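Local structure of uncharacterized protein (Treponema denticola ATCC 35404, 6R9N) at residues 48-53 with 75-80; 68-73 with 94-99; 104-109 with 147-152; 168-173 with 223-228; 207-212 with 236-241. The protein probably senses Fe(II) and oxygen for bacterial chemotaxis, using a di-iron site in a metallo-beta-lactamase-like fold that stabilises an iron-peroxy species. All coordinates share one frame; numbering follows the deposited sequence.

Interaction 1: residues 48-53 with 75-80; sequences LLDPGG and TIFFSH. With FE (Fe (III) ion), chain D.
T75 begins the parallel pairing of strands 45-49 and 73-77, the two strands of a beta-alpha-beta crossover through helix 57-65: its carbonyl O takes L48 N at 2.9 Å. I76 lies beside L48 on one face of the sheet, its CG2 also against P51 CG. F77 N returns the bond to L48 O at 2.8 Å (172°), and F77 O then accepts D50 N at 2.9 Å. On the other face L49 CD2 meets F77 CB at 3.6 Å. F78 turns its CE1 to P51 CD, the groups crossing at about a right angle. S79 is gripped twice by the D50 carboxylate, S79 N to D50 OD1 at 2.7 Å and S79 OG to D50 OD2 at 2.6 Å, both on syn lone pairs. H80 ND1 donates to S79 OG at 2.8 Å within its ring plane, while H80 NE2 binds Fe at 2.4 Å. This buried relay from iron to carboxylate fixes the imidazole's rotation and probably strengthens it as an electron donor to the metal.

Interaction 2: residues 68-73 with 94-99; sequences ISVDKI and GITKAK
No aromatic ring occurs in 68-73 or 94-99, so no ring face or edge enters the contact, which rests on branched aliphatic groups, backbone carbonyls and one water. V70 points its CB toward the other segment. With V70 CG1 in the crowded position between N and the carbonyl carbon (chi1 85°), both methyls border I95 CD1, and V70 CG2 comes to 3.5 Å from it; the two side chains cross at about a right angle. T96 CG2 sits 3.6 Å from V70 O. Farther along, A98 CB approaches I73 O at 3.4 Å and I73 CG2 at 4.2 Å. In the fold, these are two returns from helix to strand: 68-73 leads from helix 57-65 into strand 73-77; residues 94-99 lead from helix 89-95 into strand 99-103, the parallel neighbour. An ST turn shapes the second return, A98 N donating to T96 OG1 at 3.3 Å (166°), and the same hydroxyl is hydrogen-bonded to W92 O, its stronger partner. One water bridges the two backbones: it donates to D71 O at 2.7 Å and to I73 O at 3.1 Å, and accepts from K97 N at 2.8 Å.

Interaction 3: residues 104-109 with 147-152; sequences SLWVRF and MHSPGQ. With FE (Fe (III) ion), chain D; PER (peroxide ion), chain J.
The short, loosely formed helix 104-107 meets an irregular loop that contains a cis peptide bond before H148, with the L105 and G151 CA atoms 5.7 Å apart. W106 carries the contact with its indole edge: NE1 donates to G151 O at 2.7 Å (151°), in the ring plane and on a carbonyl lone pair. On that edge, CZ2 lies 3.2 Å from S149 OG, a hydroxyl hydrogen-bonded to Q81 OE1. P150 CG comes to 3.7 Å from W106 CZ2, the proline crossing the indole at about a right angle. L105 covers one indole face with its CB and sends CD2 to 3.4 Å from G151 N, as the bare glycine admits. H148 NE2 binds Fe at 2.2 Å. W106 CZ3 is 3.6 Å from O2 of a bound peroxide, not the one beside its own chain's H148, and its ring meets H148 of the second subunit. The N-H bond is consistent with holding the H148 loop in place, while the ring borders what appears to be the other subunit's oxygen site.

Interaction 4: residues 168-173 with 223-228; sequences IGAAVF and PQHGAI. With FE (Fe (III) ion), chain C.
Metal coordination comes first: Q224 OE1 binds Fe at 2.3 Å and H225 NE2 at 2.2 Å, D84 and D167 adding protein oxygens to the same ion. Q224 reaches it with CG anti to the backbone N and a bend at chi2 (-125°), so neighbouring residues serve one metal. Among hydrogen bonds, A171 N donates to H225 O at 3.0 Å (162°); the donor stands above the carbonyl plane, off its lone pairs. The same oxygen takes a CA-H...O contact from A170 CA at 3.2 Å, so it is held by two consecutive residues. A water adds a second tie, donating to both G169 O and A227 O, the latter at 2.7 Å. Van der Waals contacts do the rest. A170 CB lies at the edge of the H225 imidazole, 3.5 Å from CD2, and P223 CB rests against the backbone carbonyl of I168, 3.4 Å from I168 O. G169 and G226, with positive phi angles, let the two loops run close, the CA of G226 lying near A171 CB. H225 ND1 is hydrogen-bonded to the backbone O of Q34, which with the metal and A170 fixes the ring's rotation. That carbonyl would be expected to make the imidazole a stronger donor to iron, and H225 also touches the bound peroxide.

Interaction 5: residues 207-212 with 236-241; sequences SKWVEY and NFLNWL
Helices 203-215 and 232-242, packed together in the C-terminal part of the chain, meet here as a near-antiparallel pair. The short segments 207-212 and 236-241 approach to 9.6 Å between axes, with an angle of 149° between their N-to-C directions. V210 directs its CB toward the partner helix: its CG2, anti to the carbonyl carbon, lies 3.8 Å from L238 O, and its CG1 is 4.3 Å from L238 CB. The L241 side chain, with CG anti to the backbone N (chi1 -175°), slides past V210 in the opposite direction and places CD2 at 4.0 Å from V210 CG2. L238 and L241, three residues apart and so close to one turn of helix, both meet V210. In the metallo-beta-lactamase-like fold this interface extends inward to the loop residues M147 and I168, both of which touch W209. The indole, its CG anti to the backbone N, brings the benzo ring to the leucines: W209 CE3 is 4.0 Å from L241 CD2, the two side chains crossing at about a right angle, and W209 CZ3 is 4.2 Å from L238 CD2. At the other end of the ring, NE1 is hydrogen-bonded to S144 OG.

In the fold
From the N terminus, interaction 1 closes the beta-alpha-beta unit of strand 45-49, helix 57-65 and strand 73-77. Interaction 2 crosses it, since 68-73 falls inside that loop and 94-99 beyond it; the two touch through I76 N and K99 O, a probable hydrogen bond. Interaction 3 follows in series, closing a longer, mostly strand-and-loop excursion, and shares an iron with interaction 1 through H148 and H80. Interactions 4 and 5 cross, 207-212 lying within the loop that 168-173 and 223-228 close; I168 packs on W209 and L241. M147 reaches both, joining the loops at the metal site to the C-terminal helices, whereas interaction 2 lies about 35 Å from interaction 5, centre to centre.

Interaction 1: residues 48-53 with 75-80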
# COMPACT_ATOMS: atom_id res chain seq x y z
N LEU A 48 -11.71 1.39 -17.00
CA LEU A 48 -11.00 0.19 -16.53
C LEU A 48 -10.78 0.27 -15.03
O LEU A 48 -10.20 1.24 -14.54
CB LEU A 48 -9.67 0.06 -17.26
CG LEU A 48 -8.89 -1.24 -17.19
CD1 LEU A 48 -9.79 -2.44 -17.54
CD2 LEU A 48 -7.69 -1.15 -18.14
N LEU A 49 -11.18 -0.78 -14.30
CA LEU A 49 -11.06 -0.81 -12.84
C LEU A 49 -9.95 -1.76 -12.40
O LEU A 49 -9.99 -2.96 -12.71
CB LEU A 49 -12.38 -1.22 -12.20
CG LEU A 49 -13.65 -0.43 -12.52
CD1 LEU A 49 -14.73 -0.72 -11.50
CD2 LEU A 49 -13.36 1.04 -12.56
N ASP A 50 -9.00 -1.22 -11.62
CA ASP A 50 -7.88 -1.93 -11.00
C ASP A 50 -7.30 -2.98 -11.93
O ASP A 50 -7.39 -4.19 -11.67
CB ASP A 50 -8.32 -2.57 -9.68
CG ASP A 50 -8.39 -1.56 -8.55
OD1 ASP A 50 -8.39 -0.34 -8.85
OD2 ASP A 50 -8.44 -1.98 -7.37
N PRO A 51 -6.72 -2.56 -13.05
CA PRO A 51 -6.22 -3.50 -14.04
C PRO A 51 -4.89 -4.13 -13.67
O PRO A 51 -4.33 -4.87 -14.49
CB PRO A 51 -6.07 -2.60 -15.27
CG PRO A 51 -5.59 -1.30 -14.68
CD PRO A 51 -6.26 -1.18 -13.32
N GLY A 52 -4.39 -3.87 -12.47
CA GLY A 52 -3.01 -4.18 -12.17
C GLY A 52 -2.69 -5.65 -12.30
O GLY A 52 -3.55 -6.53 -12.19
N GLY A 53 -1.40 -5.90 -12.49
CA GLY A 53 -0.90 -7.21 -12.84
C GLY A 53 -0.22 -7.09 -14.18
O GLY A 53 -0.86 -7.22 -15.23
N THR A 75 -10.81 6.26 -19.09
CA THR A 75 -10.58 6.38 -17.66
C THR A 75 -10.06 5.06 -17.11
O THR A 75 -10.52 3.99 -17.50
CB THR A 75 -11.87 6.79 -16.94
OG1 THR A 75 -12.21 8.13 -17.31
CG2 THR A 75 -11.71 6.73 -15.42
N ILE A 76 -9.10 5.14 -16.20
CA ILE A 76 -8.58 3.99 -15.47
C ILE A 76 -8.65 4.33 -13.99
O ILE A 76 -8.13 5.37 -13.57
CB ILE A 76 -7.15 3.65 -15.89
CG1 ILE A 76 -7.12 3.19 -17.35
CG2 ILE A 76 -6.55 2.59 -14.98
CD1 ILE A 76 -5.72 3.19 -17.94
N PHE A 77 -9.32 3.49 -13.21
CA PHE A 77 -9.56 3.74 -11.80
C PHE A 77 -8.68 2.82 -10.98
O PHE A 77 -8.66 1.61 -11.21
CB PHE A 77 -11.03 3.52 -11.48
CG PHE A 77 -11.36 3.62 -10.01
CD1 PHE A 77 -11.73 4.85 -9.46
CD2 PHE A 77 -11.34 2.50 -9.20
CE1 PHE A 77 -12.06 4.95 -8.13
CE2 PHE A 77 -11.67 2.59 -7.86
CZ PHE A 77 -12.02 3.81 -7.32
N PHE A 78 -7.94 3.40 -10.03
CA PHE A 78 -7.11 2.66 -9.09
C PHE A 78 -7.72 2.82 -7.71
O PHE A 78 -7.74 3.94 -7.17
CB PHE A 78 -5.67 3.19 -9.06
CG PHE A 78 -4.84 2.85 -10.26
CD1 PHE A 78 -5.33 2.07 -11.28
CD2 PHE A 78 -3.55 3.31 -10.36
CE1 PHE A 78 -4.55 1.76 -12.38
CE2 PHE A 78 -2.76 3.00 -11.46
CZ PHE A 78 -3.27 2.23 -12.47
N SER A 79 -8.19 1.72 -7.11
CA SER A 79 -8.78 1.83 -5.78
C SER A 79 -7.75 2.34 -4.77
O SER A 79 -8.09 3.12 -3.87
CB SER A 79 -9.36 0.48 -5.33
OG SER A 79 -8.35 -0.52 -5.23
N HIS A 80 -6.48 1.94 -4.91
CA HIS A 80 -5.42 2.43 -4.01
C HIS A 80 -4.06 2.10 -4.64
O HIS A 80 -3.99 1.82 -5.85
CB HIS A 80 -5.58 1.85 -2.59
CG HIS A 80 -5.51 0.35 -2.52
ND1 HIS A 80 -6.39 -0.47 -3.21
CD2 HIS A 80 -4.69 -0.48 -1.84
CE1 HIS A 80 -6.10 -1.74 -2.94
NE2 HIS A 80 -5.07 -1.77 -2.12
FE FE D . -4.54 -3.81 -1.00

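Interaction 2: residues 68-73 with 94-99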
# COMPACT_ATOMS: atom_id res chain seq x y z
N ILE A 68 -14.76 -3.60 -26.77
CA ILE A 68 -14.42 -2.21 -27.05
C ILE A 68 -12.98 -2.16 -27.52
O ILE A 68 -12.15 -2.97 -27.10
CB ILE A 68 -14.67 -1.34 -25.80
CG1 ILE A 68 -15.03 0.08 -26.17
CG2 ILE A 68 -13.47 -1.37 -24.85
CD1 ILE A 68 -15.41 0.88 -24.95
N SER A 69 -12.67 -1.19 -28.37
CA SER A 69 -11.29 -0.97 -28.75
C SER A 69 -10.52 -0.36 -27.58
O SER A 69 -11.01 0.54 -26.88
CB SER A 69 -11.22 -0.04 -29.96
OG SER A 69 -11.88 -0.63 -31.09
N VAL A 70 -9.31 -0.87 -27.36
CA VAL A 70 -8.53 -0.42 -26.21
C VAL A 70 -8.21 1.07 -26.35
O VAL A 70 -7.99 1.76 -25.35
CB VAL A 70 -7.26 -1.28 -26.08
CG1 VAL A 70 -6.15 -0.74 -26.97
CG2 VAL A 70 -6.80 -1.33 -24.64
N ASP A 71 -8.20 1.56 -27.59
CA ASP A 71 -8.22 2.96 -27.97
C ASP A 71 -9.18 3.80 -27.13
O ASP A 71 -8.90 4.96 -26.82
CB ASP A 71 -8.63 3.07 -29.44
CG ASP A 71 -7.50 3.49 -30.33
OD1 ASP A 71 -6.47 3.93 -29.80
OD2 ASP A 71 -7.64 3.37 -31.57
N LYS A 72 -10.36 3.25 -26.84
CA LYS A 72 -11.48 4.04 -26.36
C LYS A 72 -11.67 3.97 -24.85
O LYS A 72 -12.71 4.40 -24.35
CB LYS A 72 -12.75 3.62 -27.09
CG LYS A 72 -12.53 3.48 -28.58
CD LYS A 72 -13.71 3.97 -29.37
CE LYS A 72 -13.72 3.34 -30.76
NZ LYS A 72 -15.06 2.77 -31.10
N ILE A 73 -10.70 3.43 -24.12
CA ILE A 73 -10.70 3.53 -22.67
C ILE A 73 -10.26 4.94 -22.30
O ILE A 73 -9.11 5.32 -22.51
CB ILE A 73 -9.80 2.47 -22.03
CG1 ILE A 73 -10.45 1.09 -22.22
CG2 ILE A 73 -9.59 2.78 -20.55
CD1 ILE A 73 -9.52 -0.09 -22.05
N GLY A 94 0.67 3.17 -22.41
CA GLY A 94 1.21 3.17 -23.76
C GLY A 94 0.16 2.98 -24.84
O GLY A 94 0.34 3.48 -25.95
N ILE A 95 -0.92 2.27 -24.54
CA ILE A 95 -1.94 1.97 -25.54
C ILE A 95 -3.23 2.74 -25.33
O ILE A 95 -4.18 2.55 -26.11
CB ILE A 95 -2.23 0.47 -25.61
CG1 ILE A 95 -2.71 -0.05 -24.26
CG2 ILE A 95 -1.01 -0.28 -26.09
CD1 ILE A 95 -3.29 -1.43 -24.36
N THR A 96 -3.33 3.57 -24.30
CA THR A 96 -4.51 4.38 -24.08
C THR A 96 -4.09 5.81 -23.83
O THR A 96 -2.96 6.08 -23.41
CB THR A 96 -5.37 3.88 -22.90
OG1 THR A 96 -4.78 4.33 -21.66
CG2 THR A 96 -5.46 2.37 -22.87
N LYS A 97 -5.02 6.73 -24.06
CA LYS A 97 -4.89 8.11 -23.64
C LYS A 97 -5.70 8.41 -22.39
O LYS A 97 -6.07 9.57 -22.17
CB LYS A 97 -5.29 9.05 -24.78
CG LYS A 97 -4.28 9.17 -25.93
CD LYS A 97 -2.84 9.37 -25.45
CE LYS A 97 -2.00 8.09 -25.60
NZ LYS A 97 -0.53 8.34 -25.59
N ALA A 98 -6.00 7.39 -21.58
CA ALA A 98 -6.87 7.55 -20.43
C ALA A 98 -6.22 8.39 -19.34
O ALA A 98 -5.00 8.40 -19.19
CB ALA A 98 -7.25 6.19 -19.85
N LYS A 99 -7.04 9.08 -18.56
CA LYS A 99 -6.59 9.58 -17.27
C LYS A 99 -6.72 8.49 -16.21
O LYS A 99 -7.55 7.59 -16.32
CB LYS A 99 -7.40 10.82 -16.85
CG LYS A 99 -7.26 12.00 -17.81
CD LYS A 99 -6.20 12.97 -17.36
O HOH W 1 -7.66 6.50 -24.95

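Interaction 3: residues 104-109 with 147-152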
# COMPACT_ATOMS: atom_id res chain seq x y z
N SER A 104 -5.62 11.38 -4.02
CA SER A 104 -4.56 12.38 -3.95
C SER A 104 -3.43 11.98 -3.00
O SER A 104 -2.32 12.49 -3.14
CB SER A 104 -5.15 13.74 -3.56
OG SER A 104 -5.60 13.71 -2.22
N LEU A 105 -3.67 11.04 -2.08
CA LEU A 105 -2.59 10.57 -1.20
C LEU A 105 -1.44 9.95 -1.98
O LEU A 105 -0.31 9.93 -1.49
CB LEU A 105 -3.11 9.55 -0.19
CG LEU A 105 -3.61 10.02 1.17
CD1 LEU A 105 -4.83 10.87 0.98
CD2 LEU A 105 -3.90 8.83 2.10
N TRP A 106 -1.71 9.41 -3.17
CA TRP A 106 -0.73 8.60 -3.89
C TRP A 106 -0.20 9.23 -5.16
O TRP A 106 0.83 8.77 -5.68
CB TRP A 106 -1.34 7.23 -4.25
CG TRP A 106 -1.95 6.54 -3.06
CD1 TRP A 106 -3.25 6.14 -2.90
CD2 TRP A 106 -1.28 6.22 -1.84
NE1 TRP A 106 -3.42 5.57 -1.65
CE2 TRP A 106 -2.23 5.61 -0.98
CE3 TRP A 106 0.04 6.39 -1.38
CZ2 TRP A 106 -1.90 5.17 0.30
CZ3 TRP A 106 0.35 5.96 -0.11
CH2 TRP A 106 -0.61 5.36 0.72
N VAL A 107 -0.86 10.27 -5.68
CA VAL A 107 -0.44 10.88 -6.94
C VAL A 107 1.02 11.30 -6.89
O VAL A 107 1.80 11.04 -7.82
CB VAL A 107 -1.35 12.06 -7.30
CG1 VAL A 107 -0.75 12.83 -8.44
CG2 VAL A 107 -2.72 11.58 -7.67
N ARG A 108 1.44 11.88 -5.76
CA ARG A 108 2.79 12.43 -5.77
C ARG A 108 3.85 11.37 -5.62
O ARG A 108 4.97 11.76 -5.22
CB ARG A 108 2.91 13.48 -4.67
CG ARG A 108 2.84 14.93 -5.15
CD ARG A 108 2.75 15.88 -3.98
NE ARG A 108 4.04 16.50 -3.70
NH1 ARG A 108 3.85 16.23 -1.43
NH2 ARG A 108 5.72 17.22 -2.31
N PHE A 109 3.52 10.12 -5.92
CA PHE A 109 4.47 9.02 -5.93
C PHE A 109 4.35 8.27 -7.26
O PHE A 109 3.63 8.67 -8.19
CB PHE A 109 4.24 8.04 -4.75
CG PHE A 109 4.26 8.68 -3.38
CD1 PHE A 109 3.11 9.23 -2.83
CD2 PHE A 109 5.43 8.72 -2.64
CE1 PHE A 109 3.12 9.81 -1.56
CE2 PHE A 109 5.46 9.30 -1.36
CZ PHE A 109 4.29 9.85 -0.82
N MET A 147 -9.09 0.84 4.91
CA MET A 147 -9.65 -0.50 4.78
C MET A 147 -9.11 -1.22 3.54
O MET A 147 -9.86 -1.63 2.66
CB MET A 147 -11.18 -0.44 4.70
CG MET A 147 -11.86 -0.01 6.01
SD MET A 147 -13.60 0.54 5.84
CE MET A 147 -14.40 -0.94 5.20
N HIS A 148 -7.78 -1.38 3.42
CA HIS A 148 -6.76 -1.06 4.42
C HIS A 148 -6.02 0.25 4.18
O HIS A 148 -5.50 0.87 5.12
CB HIS A 148 -5.70 -2.17 4.43
CG HIS A 148 -5.08 -2.41 3.09
ND1 HIS A 148 -3.92 -1.79 2.68
CD2 HIS A 148 -5.48 -3.17 2.05
CE1 HIS A 148 -3.61 -2.19 1.46
NE2 HIS A 148 -4.55 -3.02 1.05
N SER A 149 -5.96 0.68 2.93
CA SER A 149 -5.03 1.78 2.62
C SER A 149 -5.60 3.12 3.09
O SER A 149 -6.82 3.34 2.99
CB SER A 149 -4.77 1.83 1.10
OG SER A 149 -4.22 3.07 0.70
N PRO A 150 -4.74 4.03 3.56
CA PRO A 150 -5.24 5.33 4.04
C PRO A 150 -5.89 6.18 2.96
O PRO A 150 -6.66 7.08 3.29
CB PRO A 150 -3.98 6.03 4.59
CG PRO A 150 -2.82 5.34 3.93
CD PRO A 150 -3.27 3.92 3.67
N GLY A 151 -5.56 5.94 1.68
CA GLY A 151 -6.25 6.56 0.56
C GLY A 151 -6.78 5.50 -0.40
O GLY A 151 -6.07 5.07 -1.31
N GLN A 152 -8.02 5.06 -0.19
CA GLN A 152 -8.66 4.04 -1.02
C GLN A 152 -10.06 4.50 -1.36
O GLN A 152 -10.76 5.04 -0.50
CB GLN A 152 -8.73 2.67 -0.31
CG GLN A 152 -9.51 1.60 -1.13
CD GLN A 152 -9.64 0.20 -0.46
OE1 GLN A 152 -9.30 -0.82 -1.07
NE2 GLN A 152 -10.16 0.17 0.76
FE FE D . -4.54 -3.81 -1.00
O1 PER J . 4.81 6.77 1.42
O2 PER J . 3.47 6.22 1.70

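Interaction 4: residues 168-173 with 223-228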
# COMPACT_ATOMS: atom_id res chain seq x y z
N ILE A 168 -12.27 -4.43 -0.10
CA ILE A 168 -13.37 -4.72 0.79
C ILE A 168 -14.23 -5.83 0.19
O ILE A 168 -14.63 -5.78 -0.98
CB ILE A 168 -14.17 -3.43 1.07
CG1 ILE A 168 -13.25 -2.41 1.74
CG2 ILE A 168 -15.36 -3.71 1.98
CD1 ILE A 168 -13.73 -0.97 1.66
N GLY A 169 -14.48 -6.87 0.98
CA GLY A 169 -15.13 -8.06 0.50
C GLY A 169 -14.20 -9.08 -0.11
O GLY A 169 -14.66 -10.17 -0.48
N ALA A 170 -12.90 -8.78 -0.20
CA ALA A 170 -11.97 -9.66 -0.89
C ALA A 170 -11.92 -11.03 -0.23
O ALA A 170 -11.91 -11.15 1.00
CB ALA A 170 -10.57 -9.06 -0.90
N ALA A 171 -11.87 -12.06 -1.06
CA ALA A 171 -11.53 -13.41 -0.63
C ALA A 171 -10.11 -13.69 -1.09
O ALA A 171 -9.77 -13.42 -2.25
CB ALA A 171 -12.52 -14.44 -1.20
N VAL A 172 -9.29 -14.24 -0.20
CA VAL A 172 -7.87 -14.41 -0.49
C VAL A 172 -7.48 -15.87 -0.72
O VAL A 172 -6.45 -16.13 -1.36
CB VAL A 172 -7.03 -13.77 0.64
CG1 VAL A 172 -5.63 -14.37 0.76
CG2 VAL A 172 -6.97 -12.26 0.44
N PHE A 173 -8.29 -16.82 -0.27
CA PHE A 173 -8.05 -18.24 -0.45
C PHE A 173 -8.93 -18.78 -1.58
O PHE A 173 -10.07 -18.35 -1.73
CB PHE A 173 -8.31 -18.99 0.85
CG PHE A 173 -7.50 -18.46 2.02
CD1 PHE A 173 -6.12 -18.51 1.99
CD2 PHE A 173 -8.13 -17.90 3.12
CE1 PHE A 173 -5.36 -18.01 3.05
CE2 PHE A 173 -7.39 -17.41 4.19
CZ PHE A 173 -6.00 -17.47 4.15
N PRO A 223 -15.61 -7.24 -5.42
CA PRO A 223 -14.31 -6.92 -4.84
C PRO A 223 -13.16 -7.16 -5.83
O PRO A 223 -13.32 -7.74 -6.90
CB PRO A 223 -14.22 -7.88 -3.64
CG PRO A 223 -14.99 -9.10 -4.09
CD PRO A 223 -16.07 -8.60 -5.07
N GLN A 224 -11.99 -6.68 -5.43
CA GLN A 224 -10.78 -6.84 -6.21
C GLN A 224 -10.22 -8.26 -6.11
O GLN A 224 -9.31 -8.60 -6.88
CB GLN A 224 -9.75 -5.79 -5.74
CG GLN A 224 -8.64 -5.48 -6.71
CD GLN A 224 -7.29 -5.69 -6.07
OE1 GLN A 224 -7.07 -5.34 -4.90
NE2 GLN A 224 -6.35 -6.25 -6.85
N HIS A 225 -10.73 -9.09 -5.19
CA HIS A 225 -10.36 -10.50 -5.09
C HIS A 225 -11.59 -11.33 -4.75
O HIS A 225 -12.31 -11.01 -3.80
CB HIS A 225 -9.30 -10.76 -4.00
CG HIS A 225 -8.16 -9.78 -3.99
ND1 HIS A 225 -7.03 -9.95 -4.75
CD2 HIS A 225 -7.98 -8.63 -3.28
CE1 HIS A 225 -6.20 -8.95 -4.53
NE2 HIS A 225 -6.75 -8.13 -3.65
N GLY A 226 -11.81 -12.41 -5.49
CA GLY A 226 -12.83 -13.38 -5.13
C GLY A 226 -14.19 -13.04 -5.70
O GLY A 226 -14.39 -12.03 -6.37
N ALA A 227 -15.15 -13.91 -5.37
CA ALA A 227 -16.45 -13.87 -6.01
C ALA A 227 -17.26 -12.65 -5.56
O ALA A 227 -16.99 -12.04 -4.52
CB ALA A 227 -17.23 -15.15 -5.74
N ILE A 228 -18.28 -12.34 -6.35
CA ILE A 228 -19.09 -11.13 -6.24
C ILE A 228 -20.30 -11.41 -5.36
O ILE A 228 -20.91 -12.48 -5.44
CB ILE A 228 -19.52 -10.67 -7.65
CG1 ILE A 228 -18.31 -10.19 -8.45
CG2 ILE A 228 -20.62 -9.57 -7.58
CD1 ILE A 228 -18.40 -10.44 -9.94
FE FE C . -5.80 -6.19 -3.17
O HOH W 2 -15.37 -12.50 -2.44

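Interaction 5: residues 207-212 with 236-241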
# COMPACT_ATOMS: atom_id res chain seq x y z
N SER A 207 -17.54 0.13 10.41
CA SER A 207 -18.98 0.32 10.59
C SER A 207 -19.49 1.63 10.00
O SER A 207 -20.65 1.69 9.58
CB SER A 207 -19.36 0.24 12.07
OG SER A 207 -18.71 1.27 12.80
N LYS A 208 -18.65 2.68 9.98
CA LYS A 208 -19.01 3.91 9.27
C LYS A 208 -19.11 3.66 7.77
O LYS A 208 -20.02 4.19 7.10
CB LYS A 208 -17.99 5.01 9.56
CG LYS A 208 -18.36 6.37 8.96
N TRP A 209 -18.18 2.88 7.21
CA TRP A 209 -18.25 2.53 5.79
C TRP A 209 -19.56 1.81 5.47
O TRP A 209 -20.25 2.17 4.52
CB TRP A 209 -17.06 1.65 5.42
CG TRP A 209 -16.90 1.42 3.92
CD1 TRP A 209 -16.27 2.24 3.02
CD2 TRP A 209 -17.37 0.29 3.18
NE1 TRP A 209 -16.32 1.69 1.76
CE2 TRP A 209 -17.00 0.50 1.83
CE3 TRP A 209 -18.10 -0.86 3.51
CZ2 TRP A 209 -17.31 -0.41 0.83
CZ3 TRP A 209 -18.39 -1.76 2.51
CH2 TRP A 209 -18.00 -1.54 1.19
N VAL A 210 -19.89 0.78 6.25
CA VAL A 210 -21.15 0.05 6.04
C VAL A 210 -22.34 1.01 6.01
O VAL A 210 -23.21 0.92 5.12
CB VAL A 210 -21.33 -1.04 7.10
CG1 VAL A 210 -22.77 -1.51 7.08
CG2 VAL A 210 -20.36 -2.20 6.83
N GLU A 211 -22.42 1.91 6.99
CA GLU A 211 -23.52 2.87 7.05
C GLU A 211 -23.57 3.75 5.81
O GLU A 211 -24.65 4.08 5.30
CB GLU A 211 -23.40 3.74 8.31
N TYR A 212 -22.40 4.19 5.34
CA TYR A 212 -22.31 4.97 4.12
C TYR A 212 -22.79 4.15 2.93
O TYR A 212 -23.65 4.60 2.15
CB TYR A 212 -20.86 5.44 3.92
CG TYR A 212 -20.61 6.47 2.83
CD1 TYR A 212 -20.65 6.12 1.49
CD2 TYR A 212 -20.29 7.79 3.16
CE1 TYR A 212 -20.41 7.06 0.49
CE2 TYR A 212 -20.04 8.73 2.17
CZ TYR A 212 -20.09 8.36 0.83
OH TYR A 212 -19.85 9.27 -0.16
N ASN A 236 -25.98 -9.81 3.56
CA ASN A 236 -25.24 -10.71 4.43
C ASN A 236 -23.85 -10.16 4.70
O ASN A 236 -23.41 -10.08 5.85
CB ASN A 236 -25.15 -12.09 3.79
CG ASN A 236 -26.42 -12.91 3.98
OD1 ASN A 236 -27.28 -12.57 4.80
ND2 ASN A 236 -26.53 -14.00 3.24
N PHE A 237 -23.15 -9.74 3.64
CA PHE A 237 -21.80 -9.23 3.83
C PHE A 237 -21.80 -7.96 4.68
O PHE A 237 -21.03 -7.84 5.65
CB PHE A 237 -21.14 -8.95 2.47
CG PHE A 237 -19.80 -8.29 2.61
CD1 PHE A 237 -18.70 -9.03 3.00
CD2 PHE A 237 -19.67 -6.93 2.44
CE1 PHE A 237 -17.48 -8.43 3.16
CE2 PHE A 237 -18.45 -6.33 2.61
CZ PHE A 237 -17.35 -7.08 2.97
N LEU A 238 -22.67 -7.01 4.34
CA LEU A 238 -22.71 -5.75 5.09
C LEU A 238 -23.02 -5.99 6.57
O LEU A 238 -22.40 -5.37 7.44
CB LEU A 238 -23.74 -4.81 4.47
CG LEU A 238 -23.44 -4.39 3.04
CD1 LEU A 238 -24.46 -3.39 2.50
CD2 LEU A 238 -22.04 -3.82 2.98
N ASN A 239 -23.97 -6.89 6.87
CA ASN A 239 -24.30 -7.16 8.27
C ASN A 239 -23.10 -7.73 9.00
O ASN A 239 -22.78 -7.30 10.12
CB ASN A 239 -25.49 -8.12 8.36
CG ASN A 239 -26.79 -7.48 7.91
OD1 ASN A 239 -26.90 -6.25 7.79
ND2 ASN A 239 -27.79 -8.32 7.64
N TRP A 240 -22.40 -8.68 8.37
CA TRP A 240 -21.23 -9.30 8.99
C TRP A 240 -20.13 -8.27 9.23
O TRP A 240 -19.52 -8.23 10.31
CB TRP A 240 -20.74 -10.44 8.11
CG TRP A 240 -19.40 -10.98 8.50
CD1 TRP A 240 -19.14 -11.88 9.49
CD2 TRP A 240 -18.14 -10.66 7.90
NE1 TRP A 240 -17.79 -12.15 9.54
CE2 TRP A 240 -17.15 -11.41 8.57
CE3 TRP A 240 -17.76 -9.82 6.85
CZ2 TRP A 240 -15.81 -11.35 8.23
CZ3 TRP A 240 -16.42 -9.75 6.51
CH2 TRP A 240 -15.46 -10.51 7.20
N LEU A 241 -19.86 -7.42 8.23
CA LEU A 241 -18.75 -6.48 8.34
C LEU A 241 -18.99 -5.43 9.42
O LEU A 241 -18.08 -5.09 10.18
CB LEU A 241 -18.52 -5.79 6.99
CG LEU A 241 -17.30 -4.86 6.94
CD1 LEU A 241 -16.02 -5.60 7.34
CD2 LEU A 241 -17.16 -4.20 5.57